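BT_4661 (Bacteroides thetaiotaomicron, PDB 4AK2) binds heparin and heparan sulphate at the cell surface through this C-terminal domain of a SusE-like glycan-binding protein. Local coordinates at residues V92-T97 with Q109-H114. Sequence-based numbering, arbitrary orientation.
Sequences VMVTAT and QPVFFH
The ring of Phe-113 meets Val-92 at its edge: CE1 of Phe-113 stands 4.3 Å from CG2 of Val-92, which lies near the ring plane. The same methyl, set between backbone N and carbonyl carbon, packs 3.8 Å from CB of Val-111, the two valines lying side by side and pointing the same way. CG2 of Val-111 then reaches CG2 of Val-94 at 3.9 Å, closing a small apolar cluster on one face of the sheet. On the other face, Met-93 curls back over Pro-110. Bends at chi2 and chi3 (-65° and -60°) bring SD within 3.6 Å of the Pro-110 N and lay CE against the backbone of Gln-109. An alanine at Met-93 would probably leave the Pro-110 ring without its thioether cover and open a gap beside it. Pro-110 has no N-H to give, but it occupies a non-hydrogen-bonded pair with Met-93, so the missing N-H costs no bond to this strand; its CA instead makes a CA-H...O contact with the Val-92 O at 3.2 Å. The flanking antiparallel pairs, Val-92 with Val-111 and Val-94 with Gln-109, each carry two backbone hydrogen bonds, the straightest running 2.9 Å from Val-92 N to Val-111 O (175° at the hydrogen). Beyond the pair, the Gln-109 amide NE2 bonds to the Phe-10 O. The contact is the middle of a beta hairpin, strands 89-98 and 105-115, which forms the inner pair of a four-stranded mixed sheet, with strand 56-63 beside the first and strand 27-30 beside the second. Ile-79 and Ile-81 of strand 79-82 pack on the valine and Phe-113 face, while Phe-112 meets Phe-273 of strand 268-276 in the other sheet.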
loop_
_atom_site.group_PDB
_atom_site.type_symbol
_atom_site.label_atom_id
_atom_site.label_comp_id
_atom_site.label_asym_id
_atom_site.label_seq_id
_atom_site.Cartn_x
_atom_site.Cartn_y
_atom_site.Cartn_z
ATOM N N VAL A 92 -8.712 3.074 -0.026
ATOM C CA VAL A 92 -9.767 3.912 0.492
ATOM C C VAL A 92 -9.515 4.187 1.971
ATOM O O VAL A 92 -8.838 3.389 2.653
ATOM C CB VAL A 92 -11.200 3.347 0.281
ATOM C CG1 VAL A 92 -11.454 3.003 -1.187
ATOM C CG2 VAL A 92 -11.412 2.116 1.148
ATOM N N MET A 93 -10.048 5.257 2.521
ATOM C CA MET A 93 -10.164 5.468 3.953
ATOM C C MET A 93 -11.627 5.301 4.350
ATOM O O MET A 93 -12.504 5.989 3.794
ATOM C CB MET A 93 -9.656 6.858 4.355
ATOM C CG MET A 93 -8.152 7.035 4.226
ATOM S SD MET A 93 -7.146 5.982 5.339
ATOM C CE MET A 93 -7.759 6.570 6.903
ATOM N N VAL A 94 -11.877 4.368 5.288
ATOM C CA VAL A 94 -13.203 4.145 5.860
ATOM C C VAL A 94 -13.322 4.846 7.170
ATOM O O VAL A 94 -12.390 4.727 8.005
ATOM C CB VAL A 94 -13.534 2.665 6.000
ATOM C CG1 VAL A 94 -14.869 2.477 6.702
ATOM C CG2 VAL A 94 -13.508 2.019 4.638
ATOM N N THR A 95 -14.398 5.627 7.329
ATOM C CA THR A 95 -14.671 6.227 8.646
ATOM C C THR A 95 -15.936 5.622 9.209
ATOM O O THR A 95 -16.952 5.536 8.501
ATOM C CB THR A 95 -14.810 7.760 8.526
ATOM O OG1 THR A 95 -13.586 8.280 8.012
ATOM C CG2 THR A 95 -15.062 8.416 9.868
ATOM N N ALA A 96 -15.871 5.140 10.442
ATOM C CA ALA A 96 -17.055 4.686 11.160
ATOM C C ALA A 96 -17.324 5.598 12.339
ATOM O O ALA A 96 -16.399 5.897 13.110
ATOM C CB ALA A 96 -16.840 3.268 11.623
ATOM N N THR A 97 -18.583 6.030 12.486
ATOM C CA THR A 97 -18.930 6.930 13.562
ATOM C C THR A 97 -20.026 6.328 14.420
ATOM O O THR A 97 -21.043 5.854 13.898
ATOM C CB THR A 97 -19.379 8.299 13.005
ATOM O OG1 THR A 97 -18.304 8.849 12.250
ATOM C CG2 THR A 97 -19.754 9.298 14.147
ATOM N N GLN A 109 -9.764 4.234 9.142
ATOM C CA GLN A 109 -8.731 3.209 8.826
ATOM C C GLN A 109 -8.683 3.006 7.318
ATOM O O GLN A 109 -9.697 3.138 6.656
ATOM C CB GLN A 109 -9.113 1.857 9.423
ATOM C CG GLN A 109 -9.311 1.851 10.947
ATOM C CD GLN A 109 -9.758 0.533 11.521
ATOM O OE1 GLN A 109 -10.040 0.445 12.733
ATOM N NE2 GLN A 109 -9.761 -0.496 10.699
ATOM N N PRO A 110 -7.512 2.684 6.780
ATOM C CA PRO A 110 -7.449 2.349 5.352
ATOM C C PRO A 110 -7.974 0.939 5.039
ATOM O O PRO A 110 -7.878 -0.000 5.907
ATOM C CB PRO A 110 -5.948 2.416 5.054
ATOM C CG PRO A 110 -5.325 1.959 6.367
ATOM C CD PRO A 110 -6.198 2.553 7.458
ATOM N N VAL A 111 -8.477 0.736 3.830
ATOM C CA VAL A 111 -8.732 -0.551 3.228
ATOM C C VAL A 111 -8.062 -0.563 1.865
ATOM O O VAL A 111 -8.221 0.419 1.100
ATOM C CB VAL A 111 -10.235 -0.907 3.147
ATOM C CG1 VAL A 111 -10.451 -2.286 2.511
ATOM C CG2 VAL A 111 -10.881 -0.795 4.518
ATOM N N PHE A 112 -7.376 -1.625 1.502
ATOM C CA PHE A 112 -6.598 -1.712 0.305
ATOM C C PHE A 112 -7.131 -2.765 -0.642
ATOM O O PHE A 112 -7.733 -3.770 -0.217
ATOM C CB PHE A 112 -5.159 -2.041 0.661
ATOM C CG PHE A 112 -4.490 -1.030 1.553
ATOM C CD1 PHE A 112 -4.572 -1.155 2.943
ATOM C CD2 PHE A 112 -3.681 -0.014 1.041
ATOM C CE1 PHE A 112 -3.914 -0.277 3.775
ATOM C CE2 PHE A 112 -3.041 0.886 1.882
ATOM C CZ PHE A 112 -3.109 0.731 3.278
ATOM N N PHE A 113 -6.892 -2.534 -1.932
ATOM C CA PHE A 113 -7.332 -3.416 -3.010
ATOM C C PHE A 113 -6.240 -3.684 -3.996
ATOM O O PHE A 113 -5.454 -2.797 -4.284
ATOM C CB PHE A 113 -8.554 -2.809 -3.751
ATOM C CG PHE A 113 -9.750 -2.686 -2.883
ATOM C CD1 PHE A 113 -9.917 -1.564 -2.059
ATOM C CD2 PHE A 113 -10.724 -3.681 -2.873
ATOM C CE1 PHE A 113 -11.033 -1.457 -1.190
ATOM C CE2 PHE A 113 -11.839 -3.595 -2.013
ATOM C CZ PHE A 113 -12.011 -2.466 -1.189
ATOM N N HIS A 114 -6.189 -4.913 -4.507
ATOM C CA HIS A 114 -5.257 -5.258 -5.591
ATOM C C HIS A 114 -6.005 -5.943 -6.676
ATOM O O HIS A 114 -6.668 -6.970 -6.451
ATOM C CB HIS A 114 -4.161 -6.226 -5.093
ATOM C CG HIS A 114 -3.209 -6.665 -6.210
ATOM N ND1 HIS A 114 -2.941 -7.958 -6.502
ATOM C CD2 HIS A 114 -2.497 -5.898 -7.135
ATOM C CE1 HIS A 114 -2.074 -8.022 -7.530
ATOM N NE2 HIS A 114 -1.815 -6.767 -7.936
#